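Local structure of NAD-dependent epimerase/dehydratase (Bacteroides thetaiotaomicron, 3DHN) at residues A[91-94]-A[95-98]. The protein is a putative NAD(P)-binding Rossmann-fold enzyme of the epimerase/dehydratase type, probably an oxidoreductase, whose substrate is not established. Numbering follows the deposited sequence.
Sequences VYLT and IIDG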
loop_
_atom_site.group_PDB
_atom_site.type_symbol
_atom_site.label_atom_id
_atom_site.label_comp_id
_atom_site.label_asym_id
_atom_site.label_seq_id
_atom_site.Cartn_x
_atom_site.Cartn_y
_atom_site.Cartn_z
ATOM N N VAL A 91 14.091 4.440 4.164
ATOM C CA VAL A 91 13.463 3.206 4.628
ATOM C C VAL A 91 12.607 2.550 3.544
ATOM O O VAL A 91 12.545 1.319 3.467
ATOM C CB VAL A 91 12.589 3.450 5.874
ATOM C CG1 VAL A 91 11.818 2.193 6.217
ATOM C CG2 VAL A 91 13.468 3.858 7.050
ATOM N N TYR A 92 11.941 3.365 2.725
ATOM C CA TYR A 92 11.116 2.830 1.642
ATOM C C TYR A 92 12.011 2.008 0.718
ATOM O O TYR A 92 11.606 0.960 0.213
ATOM C CB TYR A 92 10.451 3.952 0.828
ATOM C CG TYR A 92 9.318 4.684 1.526
ATOM C CD1 TYR A 92 8.382 3.996 2.296
ATOM C CD2 TYR A 92 9.157 6.069 1.375
ATOM C CE1 TYR A 92 7.316 4.655 2.896
ATOM C CE2 TYR A 92 8.094 6.740 1.971
ATOM C CZ TYR A 92 7.176 6.026 2.732
ATOM O OH TYR A 92 6.125 6.681 3.339
ATOM N N LEU A 93 13.233 2.497 0.507
ATOM C CA LEU A 93 14.206 1.825 -0.354
ATOM C C LEU A 93 14.694 0.505 0.225
ATOM O O LEU A 93 14.766 -0.501 -0.483
ATOM C CB LEU A 93 15.420 2.722 -0.604
ATOM C CG LEU A 93 15.577 3.350 -1.993
ATOM C CD1 LEU A 93 16.960 3.994 -2.095
ATOM C CD2 LEU A 93 15.418 2.290 -3.077
ATOM N N THR A 94 15.049 0.519 1.506
ATOM C CA THR A 94 15.538 -0.679 2.188
ATOM C C THR A 94 14.537 -1.825 2.082
ATOM O O THR A 94 14.917 -2.983 1.940
ATOM C CB THR A 94 15.816 -0.399 3.685
ATOM O OG1 THR A 94 16.824 0.613 3.803
ATOM C CG2 THR A 94 16.295 -1.663 4.389
ATOM N N ILE A 95 13.253 -1.494 2.152
ATOM C CA ILE A 95 12.208 -2.506 2.062
ATOM C C ILE A 95 12.157 -3.197 0.703
ATOM O O ILE A 95 12.201 -4.428 0.629
ATOM C CB ILE A 95 10.820 -1.896 2.376
ATOM C CG1 ILE A 95 10.763 -1.497 3.854
ATOM C CG2 ILE A 95 9.718 -2.902 2.056
ATOM C CD1 ILE A 95 9.513 -0.703 4.243
ATOM N N ILE A 96 12.067 -2.419 -0.371
ATOM C CA ILE A 96 11.989 -3.011 -1.704
ATOM C C ILE A 96 13.277 -3.741 -2.065
ATOM O O ILE A 96 13.245 -4.773 -2.736
ATOM C CB ILE A 96 11.660 -1.946 -2.790
ATOM C CG1 ILE A 96 11.394 -2.648 -4.127
ATOM C CG2 ILE A 96 12.806 -0.956 -2.932
ATOM C CD1 ILE A 96 10.693 -1.774 -5.157
ATOM N N ASP A 97 14.409 -3.219 -1.611
ATOM C CA ASP A 97 15.678 -3.874 -1.892
ATOM C C ASP A 97 15.795 -5.151 -1.061
ATOM O O ASP A 97 16.438 -6.117 -1.474
ATOM C CB ASP A 97 16.845 -2.931 -1.616
ATOM C CG ASP A 97 16.893 -1.774 -2.599
ATOM O OD1 ASP A 97 16.425 -1.950 -3.748
ATOM O OD2 ASP A 97 17.406 -0.699 -2.237
ATOM N N GLY A 98 15.156 -5.164 0.104
ATOM C CA GLY A 98 15.203 -6.357 0.936
ATOM C C GLY A 98 14.351 -7.429 0.290
ATOM O O GLY A 98 14.683 -8.614 0.329
#
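V91 and I95 meet one turn apart on helix 87-101. The methyl CG1 of V91 lies 4.2 Å from CD1 of I95, and the two side chains cross at a slant. In I95, chi1 of -68° sets CG1 beside the backbone N, 3.4 Å from V91 O. The extended end then carries CD1 toward V91. The same V91 O accepts a hydrogen bond from I95 N at 3.2 Å. V55 and F75 pack on both residues, and F107 touches the buried I95. The helix packs against the main sheet of a Rossmann-type fold, with I95 and I96 both resting on its parallel strand 106-110. With an alanine at I95, V91 CG1 would probably lose its partner methyl and a gap would be likely to open beside F107 and F75.

L93 and D97 are partly exposed. CD2 of L93 is 3.7 Å from OD2 of D97, an apolar methyl beside a carboxylate oxygen. F144 and F148 of helix 135-149 cover L93, so D97 forms the more open part. D97 N donates a hydrogen bond to L93 O at 3.0 Å, almost in line with the carbonyl. OD2 of D97 also sits 3.2 Å from L93 O, but both are acceptors and do not bond. D97 OD1 has a long, weak ion pair with K100.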